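Local coordinates for histidine triad protein (PDB 5CS2) that binds the anti-plasmodial natural product cyclomarin A, and probably hydrolyses diadenosine triphosphate to AMP and ADP as a histidine triad enzyme of Plasmodium falciparum, at residues K65-L70 and D77-C82; G90-T95 and K192-E197; E21-G26 and F36-Y41; Y28-R33 and Y43-N48. All blocks are in the same frame, centred on the assembly; numbering follows the deposited sequence. Where two conformers were deposited one is given.

In the fold
Contacts 3 and 4 lie about 8 Å apart between centres, and their segments alternate along the chain. Segments 21-26 and 28-33 contain the two strands of the small hairpin, 24-25 and 28-29. Segments 36-41 and 43-48 lie on strands 35-38 and 42-46, neighbours in the five-stranded antiparallel sheet. The two contacts thus lay the hairpin on that sheet. Contact 1 follows in the chain and joins the loop after strand 56-60 to helix 72-93. It touches contact 3 where Asp-77 OD1 meets Thr-39 OG1. Contact 2 pairs the far end of helix 72-93 with helix 181-199, about 23 Å from contact 1 between centres. Together they join hairpin to sheet and helix to helix in this HIT protein.

Contact 1 (K65-L70 and D77-C82); sequences KHYNDL and DINLLC
The polar part of this contact is one hydrogen bond, from Asn-79 ND2 to Tyr-67 OH at 3.0 Å. It is bent, with 137° at the hydrogen. Each side chain reaches out toward the other. The amide nitrogen meets the hydroxyl at the ring edge, near the ring plane, while the amide and ring planes stand 78° apart. Tyr-67 has CG anti to its backbone N (chi1 -169°), which carries the hydroxyl toward the helix. The main partner of Asn-79 ND2 is Ile-75 O, one turn back; the tyrosine hydroxyl is its second.

The apolar part is looser. Leu-70 CD1 lies 4.3 Å from Ile-78 CG2, methyl against methyl.

Within 65-70, Asp-69 OD2 takes the backbone N of His-66 at 2.9 Å, from above the carboxylate plane. The second subunit packs here too: its Asn-79 touches Asn-79, and its Ile-100 touches Tyr-67. The arrangement belongs to the dimer interface of a HIT protein, where the loop leading into helix 72-93 packs beside its first turns.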
loop_
_atom_site.group_PDB
_atom_site.type_symbol
_atom_site.label_atom_id
_atom_site.label_comp_id
_atom_site.label_asym_id
_atom_site.label_seq_id
_atom_site.Cartn_x
_atom_site.Cartn_y
_atom_site.Cartn_z
ATOM N N LYS A 65 -1.432 14.182 6.985
ATOM C CA LYS A 65 -0.312 13.574 7.710
ATOM C C LYS A 65 -0.313 12.042 7.753
ATOM O O LYS A 65 0.715 11.407 7.491
ATOM C CB LYS A 65 -0.225 14.135 9.146
ATOM C CG LYS A 65 1.045 13.714 9.881
ATOM C CD LYS A 65 1.109 14.292 11.284
ATOM C CE LYS A 65 2.376 13.881 11.978
ATOM N NZ LYS A 65 2.426 14.406 13.365
ATOM N N HIS A 66 -1.444 11.476 8.158
ATOM C CA HIS A 66 -1.604 10.043 8.337
ATOM C C HIS A 66 -2.438 9.411 7.256
ATOM O O HIS A 66 -3.356 10.022 6.740
ATOM C CB HIS A 66 -2.229 9.747 9.709
ATOM C CG HIS A 66 -1.226 9.777 10.823
ATOM N ND1 HIS A 66 -0.299 8.749 10.992
ATOM C CD2 HIS A 66 -1.029 10.713 11.779
ATOM C CE1 HIS A 66 0.442 9.112 12.026
ATOM N NE2 HIS A 66 0.034 10.283 12.536
ATOM N N TYR A 67 -2.170 8.133 6.982
ATOM C CA TYR A 67 -2.916 7.360 6.001
ATOM C C TYR A 67 -4.415 7.361 6.306
ATOM O O TYR A 67 -5.238 7.429 5.401
ATOM C CB TYR A 67 -2.356 5.919 5.982
ATOM C CG TYR A 67 -2.843 5.063 4.834
ATOM C CD1 TYR A 67 -2.956 5.584 3.546
ATOM C CD2 TYR A 67 -3.125 3.712 5.020
ATOM C CE1 TYR A 67 -3.381 4.789 2.478
ATOM C CE2 TYR A 67 -3.556 2.909 3.964
ATOM C CZ TYR A 67 -3.635 3.441 2.685
ATOM O OH TYR A 67 -4.061 2.648 1.647
ATOM N N ASN A 68 -4.769 7.335 7.597
ATOM C CA ASN A 68 -6.173 7.348 7.995
ATOM C C ASN A 68 -6.857 8.720 7.882
ATOM O O ASN A 68 -8.074 8.799 8.073
ATOM C CB ASN A 68 -6.336 6.755 9.359
ATOM C CG ASN A 68 -6.355 5.248 9.250
ATOM O OD1 ASN A 68 -7.360 4.635 8.887
ATOM N ND2 ASN A 68 -5.237 4.663 9.493
ATOM N N ASP A 69 -6.098 9.776 7.491
ATOM C CA ASP A 69 -6.653 11.103 7.217
ATOM C C ASP A 69 -7.201 11.127 5.790
ATOM O O ASP A 69 -7.916 12.060 5.446
ATOM C CB ASP A 69 -5.582 12.199 7.345
ATOM C CG ASP A 69 -5.116 12.446 8.766
ATOM O OD1 ASP A 69 -5.949 12.315 9.698
ATOM O OD2 ASP A 69 -3.933 12.786 8.949
ATOM N N LEU A 70 -6.835 10.130 4.936
ATOM C CA LEU A 70 -7.300 10.133 3.551
ATOM C C LEU A 70 -8.757 9.783 3.409
ATOM O O LEU A 70 -9.243 8.903 4.124
ATOM C CB LEU A 70 -6.459 9.201 2.643
ATOM C CG LEU A 70 -4.925 9.337 2.579
ATOM C CD1 LEU A 70 -4.423 8.765 1.263
ATOM C CD2 LEU A 70 -4.448 10.756 2.683
ATOM N N ASP A 77 -7.402 6.448 -5.317
ATOM C CA ASP A 77 -6.544 7.132 -6.284
ATOM C C ASP A 77 -5.068 6.800 -6.080
ATOM O O ASP A 77 -4.409 6.348 -7.018
ATOM C CB ASP A 77 -6.804 8.653 -6.243
ATOM C CG ASP A 77 -6.060 9.431 -7.326
ATOM O OD1 ASP A 77 -4.816 9.461 -7.278
ATOM O OD2 ASP A 77 -6.738 10.056 -8.193
ATOM N N ILE A 78 -4.544 6.991 -4.862
ATOM C CA ILE A 78 -3.127 6.795 -4.615
ATOM C C ILE A 78 -2.703 5.317 -4.802
ATOM O O ILE A 78 -1.572 5.053 -5.237
ATOM C CB ILE A 78 -2.638 7.401 -3.274
ATOM C CG1 ILE A 78 -1.110 7.626 -3.336
ATOM C CG2 ILE A 78 -3.011 6.506 -2.081
ATOM C CD1 ILE A 78 -0.461 8.458 -2.250
ATOM N N ASN A 79 -3.639 4.394 -4.530
ATOM C CA ASN A 79 -3.342 2.970 -4.624
ATOM C C ASN A 79 -3.435 2.442 -6.035
ATOM O O ASN A 79 -2.602 1.606 -6.406
ATOM C CB ASN A 79 -4.155 2.183 -3.639
ATOM C CG ASN A 79 -3.500 2.299 -2.274
ATOM O OD1 ASN A 79 -2.334 1.933 -2.067
ATOM N ND2 ASN A 79 -4.178 2.966 -1.361
ATOM N N LEU A 80 -4.373 2.945 -6.826
ATOM C CA LEU A 80 -4.413 2.601 -8.258
ATOM C C LEU A 80 -3.172 3.180 -8.951
ATOM O O LEU A 80 -2.557 2.498 -9.769
ATOM C CB LEU A 80 -5.696 3.086 -8.922
ATOM C CG LEU A 80 -7.004 2.412 -8.470
ATOM C CD1 LEU A 80 -8.179 3.028 -9.201
ATOM C CD2 LEU A 80 -6.981 0.883 -8.687
ATOM N N LEU A 81 -2.747 4.414 -8.564
ATOM C CA LEU A 81 -1.512 5.001 -9.106
ATOM C C LEU A 81 -0.286 4.152 -8.746
ATOM O O LEU A 81 0.593 3.940 -9.566
ATOM C CB LEU A 81 -1.345 6.461 -8.584
ATOM C CG LEU A 81 -0.106 7.184 -9.099
ATOM C CD1 LEU A 81 -0.127 7.279 -10.652
ATOM C CD2 LEU A 81 -0.027 8.586 -8.526
ATOM N N CYS A 82 -0.227 3.649 -7.507
ATOM C CA CYS A 82 0.846 2.774 -7.074
ATOM C C CYS A 82 0.948 1.537 -7.962
ATOM O O CYS A 82 2.049 1.207 -8.417
ATOM C CB CYS A 82 0.680 2.375 -5.612
ATOM S SG CYS A 82 2.021 1.326 -5.016
#

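Contact 2 (G90-T95 and K192-E197); sequences GNLFNT and KSYINE
Tyr-194 lays one face of its ring against the end of Leu-92. Leu-92 CD2 sits 3.8 Å from Tyr-194 CG and equally close to Tyr-194 CB, so the methyl covers the root of the ring. The two side chains run antiparallel alongside each other. With chi1 at -172°, the Tyr-194 ring extends away from the backbone N and across to helix 72-93. Its far end meets Asn-91. There Asn-91 ND2 gives a weak hydrogen bond to Tyr-194 OH, 3.0 Å long and bent to 127°. The amide plane is turned 75° from the ring, and the two side chains are nearly perpendicular. Asn-91 CB also lies 3.4 Å from Tyr-194 OH. One tyrosine therefore bridges two consecutive residues, with carbon contacts at its base and a polar contact at its hydroxyl.

Deeper in the same interface, Ile-195 packs on Phe-84, Met-85 and Ile-88, and Tyr-194 also touches Ile-88. This is plain helix-helix packing at the surface, away from the predicted active site and substrate-binding residues. It holds the C-terminal helix 181-199 against the end of helix 72-93 in the HIT fold.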
loop_
_atom_site.group_PDB
_atom_site.type_symbol
_atom_site.label_atom_id
_atom_site.label_comp_id
_atom_site.label_asym_id
_atom_site.label_seq_id
_atom_site.Cartn_x
_atom_site.Cartn_y
_atom_site.Cartn_z
ATOM N N GLY A 90 8.409 -1.364 -13.707
ATOM C CA GLY A 90 8.739 -2.740 -14.046
ATOM C C GLY A 90 9.260 -2.814 -15.462
ATOM O O GLY A 90 10.330 -3.377 -15.693
ATOM N N ASN A 91 8.537 -2.167 -16.385
ATOM C CA ASN A 91 8.913 -2.077 -17.797
ATOM C C ASN A 91 10.192 -1.255 -18.021
ATOM O O ASN A 91 11.022 -1.663 -18.834
ATOM C CB ASN A 91 7.765 -1.544 -18.618
ATOM C CG ASN A 91 6.557 -2.452 -18.677
ATOM O OD1 ASN A 91 6.590 -3.617 -18.281
ATOM N ND2 ASN A 91 5.450 -1.934 -19.188
ATOM N N LEU A 92 10.383 -0.137 -17.274
ATOM C CA LEU A 92 11.563 0.734 -17.416
ATOM C C LEU A 92 12.859 0.221 -16.787
ATOM O O LEU A 92 13.930 0.406 -17.374
ATOM C CB LEU A 92 11.271 2.157 -16.870
ATOM C CG LEU A 92 10.322 3.029 -17.665
ATOM C CD1 LEU A 92 10.013 4.296 -16.888
ATOM C CD2 LEU A 92 10.925 3.408 -19.046
ATOM N N PHE A 93 12.786 -0.363 -15.580
ATOM C CA PHE A 93 13.947 -0.842 -14.838
ATOM C C PHE A 93 14.203 -2.342 -15.026
ATOM O O PHE A 93 15.141 -2.873 -14.443
ATOM C CB PHE A 93 13.832 -0.440 -13.345
ATOM C CG PHE A 93 14.184 1.023 -13.171
ATOM C CD1 PHE A 93 13.259 2.021 -13.473
ATOM C CD2 PHE A 93 15.471 1.405 -12.809
ATOM C CE1 PHE A 93 13.618 3.373 -13.409
ATOM C CE2 PHE A 93 15.824 2.759 -12.738
ATOM C CZ PHE A 93 14.890 3.732 -13.034
ATOM N N ASN A 94 13.423 -2.994 -15.892
ATOM C CA ASN A 94 13.489 -4.423 -16.234
ATOM C C ASN A 94 13.463 -5.307 -14.973
ATOM O O ASN A 94 14.437 -5.993 -14.622
ATOM C CB ASN A 94 14.669 -4.721 -17.180
ATOM C CG ASN A 94 14.587 -3.918 -18.458
ATOM O OD1 ASN A 94 13.546 -3.865 -19.131
ATOM N ND2 ASN A 94 15.653 -3.202 -18.771
ATOM N N THR A 95 12.349 -5.198 -14.237
ATOM C CA THR A 95 12.158 -5.979 -13.021
ATOM C C THR A 95 10.712 -6.257 -12.786
ATOM O O THR A 95 9.825 -5.539 -13.260
ATOM C CB THR A 95 12.854 -5.376 -11.768
ATOM O OG1 THR A 95 12.778 -6.342 -10.704
ATOM C CG2 THR A 95 12.223 -4.043 -11.311
ATOM N N LYS A 192 7.878 9.967 -17.594
ATOM C CA LYS A 192 6.804 10.700 -18.239
ATOM C C LYS A 192 6.718 10.327 -19.729
ATOM O O LYS A 192 5.620 10.105 -20.230
ATOM C CB LYS A 192 7.135 12.205 -18.159
ATOM C CG LYS A 192 6.136 13.084 -17.487
ATOM C CD LYS A 192 6.533 14.568 -17.628
ATOM C CE LYS A 192 8.035 14.834 -17.500
ATOM N NZ LYS A 192 8.380 16.280 -17.700
ATOM N N SER A 193 7.874 10.249 -20.423
ATOM C CA SER A 193 7.938 9.925 -21.858
ATOM C C SER A 193 7.361 8.554 -22.153
ATOM O O SER A 193 6.583 8.412 -23.099
ATOM C CB SER A 193 9.361 10.014 -22.389
ATOM O OG SER A 193 9.832 11.345 -22.274
ATOM N N TYR A 194 7.683 7.575 -21.290
ATOM C CA TYR A 194 7.181 6.211 -21.405
ATOM C C TYR A 194 5.683 6.144 -21.189
ATOM O O TYR A 194 4.998 5.517 -21.978
ATOM C CB TYR A 194 7.946 5.269 -20.490
ATOM C CG TYR A 194 7.585 3.820 -20.713
ATOM C CD1 TYR A 194 8.159 3.092 -21.754
ATOM C CD2 TYR A 194 6.635 3.186 -19.913
ATOM C CE1 TYR A 194 7.788 1.767 -21.999
ATOM C CE2 TYR A 194 6.268 1.857 -20.137
ATOM C CZ TYR A 194 6.842 1.156 -21.186
ATOM O OH TYR A 194 6.481 -0.149 -21.393
ATOM N N ILE A 195 5.146 6.817 -20.131
ATOM C CA ILE A 195 3.720 6.849 -19.897
ATOM C C ILE A 195 3.016 7.401 -21.142
ATOM O O ILE A 195 2.076 6.788 -21.635
ATOM C CB ILE A 195 3.370 7.629 -18.580
ATOM C CG1 ILE A 195 3.984 6.927 -17.358
ATOM C CG2 ILE A 195 1.868 7.808 -18.435
ATOM C CD1 ILE A 195 4.017 7.785 -15.984
ATOM N N ASN A 196 3.502 8.547 -21.665
ATOM C CA ASN A 196 2.930 9.201 -22.844
ATOM C C ASN A 196 2.909 8.294 -24.079
ATOM O O ASN A 196 1.883 8.197 -24.761
ATOM C CB ASN A 196 3.695 10.487 -23.126
ATOM C CG ASN A 196 3.409 11.574 -22.121
ATOM O OD1 ASN A 196 2.423 11.519 -21.382
ATOM N ND2 ASN A 196 4.240 12.605 -22.107
ATOM N N GLU A 197 4.003 7.617 -24.326
ATOM C CA GLU A 197 4.162 6.727 -25.485
ATOM C C GLU A 197 3.154 5.559 -25.468
ATOM O O GLU A 197 2.518 5.274 -26.488
ATOM C CB GLU A 197 5.614 6.216 -25.535
ATOM C CG GLU A 197 5.926 5.305 -26.711
ATOM C CD GLU A 197 7.379 4.886 -26.843
ATOM O OE1 GLU A 197 7.789 3.919 -26.159
ATOM O OE2 GLU A 197 8.100 5.504 -27.659
#

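Contact 3 (E21-G26 and F36-Y41); sequences EKYEFG and FITTKY
Tyr-23 is the residue of 21-26 that reaches across, and it meets Thr-38. Just before it, Lys-22 turns to its own segment: Lys-22 NZ forms a salt bridge to Glu-24 OE2 at 2.8 Å, met on the anti side of the carboxylate. Tyr-23 then points its ring at strand 35-38. Its OH hydrogen-bonds Thr-38 OG1 at 2.6 Å, and either oxygen could be the donor. The threonine oxygen lies in the ring plane, at the edge by CE1 and CZ. Thr-38 places OG1 anti to its carbonyl carbon (chi1 -52°), facing the ring, with CG2 3.9 Å from Tyr-23 OH. The same hydroxyl also bonds Ser-20 N, so this buried oxygen has two partners.

The tyrosine ring meets Tyr-43 edge-to-face, and Glu-24 O accepts a hydrogen bond from Tyr-43 OH. Gly-26 ends the segment, its N bonded to His-114 ND1. Through Tyr-23 the small 24-29 hairpin is thus docked on the outermost strand 35-38 of the five-stranded sheet of a HIT fold, near the histidine triad.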
loop_
_atom_site.group_PDB
_atom_site.type_symbol
_atom_site.label_atom_id
_atom_site.label_comp_id
_atom_site.label_asym_id
_atom_site.label_seq_id
_atom_site.Cartn_x
_atom_site.Cartn_y
_atom_site.Cartn_z
ATOM N N GLU A 21 -0.577 23.410 -10.438
ATOM C CA GLU A 21 0.107 24.709 -10.370
ATOM C C GLU A 21 1.278 24.663 -9.379
ATOM O O GLU A 21 2.279 25.341 -9.586
ATOM C CB GLU A 21 -0.877 25.819 -9.969
ATOM C CG GLU A 21 -1.703 26.374 -11.122
ATOM C CD GLU A 21 -2.489 27.633 -10.805
ATOM O OE1 GLU A 21 -1.857 28.694 -10.597
ATOM O OE2 GLU A 21 -3.740 27.565 -10.796
ATOM N N LYS A 22 1.147 23.853 -8.321
ATOM C CA LYS A 22 2.160 23.691 -7.279
ATOM C C LYS A 22 2.112 22.289 -6.705
ATOM O O LYS A 22 1.059 21.661 -6.670
ATOM C CB LYS A 22 1.958 24.723 -6.156
ATOM C CG LYS A 22 3.236 25.063 -5.405
ATOM C CD LYS A 22 2.987 26.138 -4.357
ATOM C CE LYS A 22 3.316 25.657 -2.970
ATOM N NZ LYS A 22 2.294 26.110 -1.993
ATOM N N TYR A 23 3.252 21.822 -6.246
ATOM C CA TYR A 23 3.404 20.501 -5.649
ATOM C C TYR A 23 3.958 20.625 -4.244
ATOM O O TYR A 23 5.150 20.849 -4.062
ATOM C CB TYR A 23 4.331 19.649 -6.515
ATOM C CG TYR A 23 3.701 19.340 -7.849
ATOM C CD1 TYR A 23 2.859 18.249 -8.002
ATOM C CD2 TYR A 23 4.001 20.099 -8.976
ATOM C CE1 TYR A 23 2.293 17.942 -9.232
ATOM C CE2 TYR A 23 3.411 19.820 -10.211
ATOM C CZ TYR A 23 2.571 18.725 -10.334
ATOM O OH TYR A 23 1.943 18.443 -11.525
ATOM N N GLU A 24 3.084 20.468 -3.270
ATOM C CA GLU A 24 3.479 20.546 -1.862
ATOM C C GLU A 24 3.767 19.153 -1.338
ATOM O O GLU A 24 3.024 18.215 -1.650
ATOM C CB GLU A 24 2.342 21.142 -1.019
ATOM C CG GLU A 24 2.121 22.639 -1.190
ATOM C CD GLU A 24 0.940 23.197 -0.409
ATOM O OE1 GLU A 24 0.385 22.471 0.449
ATOM O OE2 GLU A 24 0.562 24.362 -0.669
ATOM N N PHE A 25 4.833 19.022 -0.544
ATOM C CA PHE A 25 5.144 17.763 0.117
ATOM C C PHE A 25 5.576 18.129 1.546
ATOM O O PHE A 25 6.734 18.455 1.748
ATOM C CB PHE A 25 6.252 17.023 -0.627
ATOM C CG PHE A 25 6.616 15.680 -0.048
ATOM C CD1 PHE A 25 5.625 14.762 0.304
ATOM C CD2 PHE A 25 7.950 15.312 0.108
ATOM C CE1 PHE A 25 5.972 13.506 0.819
ATOM C CE2 PHE A 25 8.298 14.039 0.579
ATOM C CZ PHE A 25 7.307 13.145 0.932
ATOM N N GLY A 26 4.639 18.079 2.493
ATOM C CA GLY A 26 4.929 18.514 3.863
ATOM C C GLY A 26 5.195 20.016 3.795
ATOM O O GLY A 26 4.487 20.734 3.083
ATOM N N PHE A 36 6.560 13.138 -12.457
ATOM C CA PHE A 36 6.319 12.381 -13.705
ATOM C C PHE A 36 4.830 12.114 -13.968
ATOM O O PHE A 36 4.476 11.698 -15.073
ATOM C CB PHE A 36 7.151 11.105 -13.725
ATOM C CG PHE A 36 7.041 10.279 -12.462
ATOM C CD1 PHE A 36 5.908 9.502 -12.213
ATOM C CD2 PHE A 36 8.075 10.263 -11.532
ATOM C CE1 PHE A 36 5.796 8.753 -11.027
ATOM C CE2 PHE A 36 7.985 9.473 -10.375
ATOM C CZ PHE A 36 6.840 8.741 -10.120
ATOM N N ILE A 37 3.937 12.286 -12.952
ATOM C CA ILE A 37 2.519 12.066 -13.171
ATOM C C ILE A 37 1.720 12.837 -12.127
ATOM O O ILE A 37 2.135 12.892 -10.973
ATOM C CB ILE A 37 2.141 10.534 -13.138
ATOM C CG1 ILE A 37 0.688 10.291 -13.612
ATOM C CG2 ILE A 37 2.391 9.907 -11.737
ATOM C CD1 ILE A 37 0.394 8.783 -14.071
ATOM N N THR A 38 0.570 13.350 -12.533
ATOM C CA THR A 38 -0.412 14.016 -11.700
ATOM C C THR A 38 -1.756 13.386 -12.009
ATOM O O THR A 38 -2.085 13.167 -13.179
ATOM C CB THR A 38 -0.410 15.552 -11.951
ATOM O OG1 THR A 38 0.930 16.019 -11.811
ATOM C CG2 THR A 38 -1.312 16.304 -10.982
ATOM N N THR A 39 -2.531 13.071 -10.944
ATOM C CA THR A 39 -3.853 12.449 -11.031
ATOM C C THR A 39 -4.857 13.378 -10.354
ATOM O O THR A 39 -4.484 14.476 -9.929
ATOM C CB THR A 39 -3.830 11.014 -10.430
ATOM O OG1 THR A 39 -3.721 11.150 -9.012
ATOM C CG2 THR A 39 -2.674 10.165 -10.965
ATOM N N LYS A 40 -6.113 12.940 -10.240
ATOM C CA LYS A 40 -7.172 13.722 -9.617
ATOM C C LYS A 40 -6.814 14.100 -8.171
ATOM O O LYS A 40 -7.104 15.219 -7.760
ATOM C CB LYS A 40 -8.501 12.948 -9.662
ATOM C CG LYS A 40 -9.707 13.752 -9.175
ATOM C CD LYS A 40 -11.016 13.010 -9.406
ATOM C CE LYS A 40 -12.210 13.823 -8.967
ATOM N NZ LYS A 40 -13.492 13.170 -9.347
ATOM N N TYR A 41 -6.167 13.181 -7.416
ATOM C CA TYR A 41 -5.824 13.397 -5.998
ATOM C C TYR A 41 -4.362 13.199 -5.629
ATOM O O TYR A 41 -3.990 13.476 -4.487
ATOM C CB TYR A 41 -6.680 12.471 -5.123
ATOM C CG TYR A 41 -8.169 12.669 -5.257
ATOM C CD1 TYR A 41 -8.816 13.717 -4.608
ATOM C CD2 TYR A 41 -8.941 11.793 -6.009
ATOM C CE1 TYR A 41 -10.194 13.902 -4.729
ATOM C CE2 TYR A 41 -10.324 11.941 -6.099
ATOM C CZ TYR A 41 -10.940 13.022 -5.494
ATOM O OH TYR A 41 -12.301 13.175 -5.618
#

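Contact 4 (Y28-R33 and Y43-N48); sequences YEIDKR and YGFVNN
Ile-30 packs tightly onto two aromatic residues of strand 42-46. Its CG1 stands over one face of the Phe-45 ring, 4.1 Å from the centroid and 16° off the normal, a CH-pi contact offset toward the rim. Ile-30 CD1 comes to 3.6 Å from Phe-45 CE2, and CG2 lies 3.9 Å from Phe-45 CD2. CG1, CG2 and CD1 thus all touch the one ring. Ile-30 CG1 also meets Tyr-43 at the ring edge, 3.6 Å from its OH. That hydroxyl is bonded to Glu-24 O. Phe-45 holds CG between its backbone N and carbonyl carbon (chi1 64°), which turns a ring face to Ile-30. In this HIT fold the contact seats the short hairpin on the sheet, with the Phe-45 side chain about 6 Å from that of the predicted nucleophile His-116.

Toward solvent, Asp-31 and exposed Arg-33 bond within 28-33 and do not touch 43-48. They form a side-on salt bridge, Arg-33 NH2 to Asp-31 OD2 at 2.9 Å and NE to OD1. Asp-31 OD1 also takes Arg-33 N, closing an Asx turn.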
loop_
_atom_site.group_PDB
_atom_site.type_symbol
_atom_site.label_atom_id
_atom_site.label_comp_id
_atom_site.label_asym_id
_atom_site.label_seq_id
_atom_site.Cartn_x
_atom_site.Cartn_y
_atom_site.Cartn_z
ATOM N N TYR A 28 7.732 21.189 2.343
ATOM C CA TYR A 28 8.573 21.312 1.148
ATOM C C TYR A 28 7.771 21.510 -0.124
ATOM O O TYR A 28 6.544 21.368 -0.136
ATOM C CB TYR A 28 9.538 20.130 1.010
ATOM C CG TYR A 28 10.385 19.914 2.244
ATOM C CD1 TYR A 28 11.401 20.802 2.578
ATOM C CD2 TYR A 28 10.123 18.862 3.120
ATOM C CE1 TYR A 28 12.172 20.624 3.721
ATOM C CE2 TYR A 28 10.910 18.653 4.252
ATOM C CZ TYR A 28 11.928 19.545 4.553
ATOM O OH TYR A 28 12.700 19.395 5.675
ATOM N N GLU A 29 8.457 21.970 -1.161
ATOM C CA GLU A 29 7.798 22.160 -2.444
ATOM C C GLU A 29 8.616 21.344 -3.437
ATOM O O GLU A 29 9.839 21.355 -3.382
ATOM C CB GLU A 29 7.744 23.652 -2.810
ATOM C CG GLU A 29 6.888 23.897 -4.041
ATOM C CD GLU A 29 6.731 25.341 -4.483
ATOM O OE1 GLU A 29 6.659 26.247 -3.614
ATOM O OE2 GLU A 29 6.618 25.553 -5.713
ATOM N N ILE A 30 7.933 20.535 -4.264
ATOM C CA ILE A 30 8.626 19.697 -5.237
ATOM C C ILE A 30 8.659 20.457 -6.560
ATOM O O ILE A 30 7.627 20.986 -6.978
ATOM C CB ILE A 30 7.896 18.315 -5.394
ATOM C CG1 ILE A 30 7.772 17.567 -4.015
ATOM C CG2 ILE A 30 8.596 17.434 -6.453
ATOM C CD1 ILE A 30 9.112 17.322 -3.283
ATOM N N ASP A 31 9.833 20.498 -7.189
ATOM C CA ASP A 31 10.046 21.133 -8.506
ATOM C C ASP A 31 9.211 20.357 -9.537
ATOM O O ASP A 31 9.227 19.114 -9.556
ATOM C CB ASP A 31 11.540 21.046 -8.876
ATOM C CG ASP A 31 11.950 21.991 -9.989
ATOM O OD1 ASP A 31 11.436 21.837 -11.119
ATOM O OD2 ASP A 31 12.797 22.876 -9.732
ATOM N N LYS A 32 8.482 21.084 -10.386
ATOM C CA LYS A 32 7.654 20.480 -11.450
ATOM C C LYS A 32 8.448 19.555 -12.376
ATOM O O LYS A 32 7.858 18.603 -12.917
ATOM C CB LYS A 32 6.924 21.574 -12.257
ATOM C CG LYS A 32 7.865 22.491 -13.036
ATOM C CD LYS A 32 7.097 23.640 -13.696
ATOM C CE LYS A 32 8.045 24.626 -14.332
ATOM N NZ LYS A 32 7.340 25.861 -14.768
ATOM N N ARG A 33 9.770 19.813 -12.557
ATOM C CA ARG A 33 10.678 18.996 -13.365
ATOM C C ARG A 33 10.888 17.596 -12.784
ATOM O O ARG A 33 11.363 16.706 -13.486
ATOM C CB ARG A 33 12.053 19.686 -13.556
ATOM C CG ARG A 33 12.002 20.864 -14.530
ATOM C CD ARG A 33 13.324 21.621 -14.552
ATOM N NE ARG A 33 13.506 22.350 -13.297
ATOM C CZ ARG A 33 14.591 23.036 -12.959
ATOM N NH1 ARG A 33 15.633 23.098 -13.784
ATOM N NH2 ARG A 33 14.649 23.658 -11.791
ATOM N N TYR A 43 0.130 12.626 -6.910
ATOM C CA TYR A 43 1.207 12.845 -7.853
ATOM C C TYR A 43 2.390 11.956 -7.532
ATOM O O TYR A 43 2.519 11.462 -6.420
ATOM C CB TYR A 43 1.573 14.323 -8.029
ATOM C CG TYR A 43 2.291 14.964 -6.870
ATOM C CD1 TYR A 43 1.582 15.511 -5.806
ATOM C CD2 TYR A 43 3.676 15.072 -6.859
ATOM C CE1 TYR A 43 2.244 16.166 -4.763
ATOM C CE2 TYR A 43 4.348 15.705 -5.813
ATOM C CZ TYR A 43 3.623 16.275 -4.785
ATOM O OH TYR A 43 4.295 16.896 -3.745
ATOM N N GLY A 44 3.200 11.699 -8.533
ATOM C CA GLY A 44 4.380 10.864 -8.421
ATOM C C GLY A 44 5.592 11.683 -8.767
ATOM O O GLY A 44 5.576 12.442 -9.740
ATOM N N PHE A 45 6.627 11.558 -7.964
ATOM C CA PHE A 45 7.861 12.287 -8.190
ATOM C C PHE A 45 9.096 11.473 -7.854
ATOM O O PHE A 45 9.035 10.521 -7.056
ATOM C CB PHE A 45 7.828 13.646 -7.469
ATOM C CG PHE A 45 7.750 13.563 -5.957
ATOM C CD1 PHE A 45 6.547 13.268 -5.322
ATOM C CD2 PHE A 45 8.870 13.782 -5.179
ATOM C CE1 PHE A 45 6.472 13.186 -3.921
ATOM C CE2 PHE A 45 8.782 13.747 -3.776
ATOM C CZ PHE A 45 7.585 13.457 -3.166
ATOM N N VAL A 46 10.209 11.769 -8.545
ATOM C CA VAL A 46 11.474 11.064 -8.318
ATOM C C VAL A 46 12.060 11.476 -6.970
ATOM O O VAL A 46 11.906 12.620 -6.551
ATOM C CB VAL A 46 12.506 11.191 -9.470
ATOM C CG1 VAL A 46 12.055 10.413 -10.704
ATOM C CG2 VAL A 46 12.787 12.654 -9.813
ATOM N N ASN A 47 12.685 10.527 -6.276
ATOM C CA ASN A 47 13.300 10.754 -4.964
ATOM C C ASN A 47 14.694 11.382 -5.086
ATOM O O ASN A 47 15.511 10.865 -5.839
ATOM C CB ASN A 47 13.375 9.434 -4.203
ATOM C CG ASN A 47 13.605 9.560 -2.716
ATOM O OD1 ASN A 47 14.111 10.565 -2.212
ATOM N ND2 ASN A 47 13.256 8.517 -1.984
ATOM N N ASN A 48 14.970 12.484 -4.340
ATOM C CA ASN A 48 16.289 13.150 -4.322
ATOM C C ASN A 48 17.326 12.363 -3.538
ATOM O O ASN A 48 18.531 12.577 -3.718
ATOM C CB ASN A 48 16.202 14.606 -3.791
ATOM C CG ASN A 48 15.941 14.751 -2.317
ATOM O OD1 ASN A 48 15.183 13.995 -1.702
ATOM N ND2 ASN A 48 16.555 15.753 -1.720
#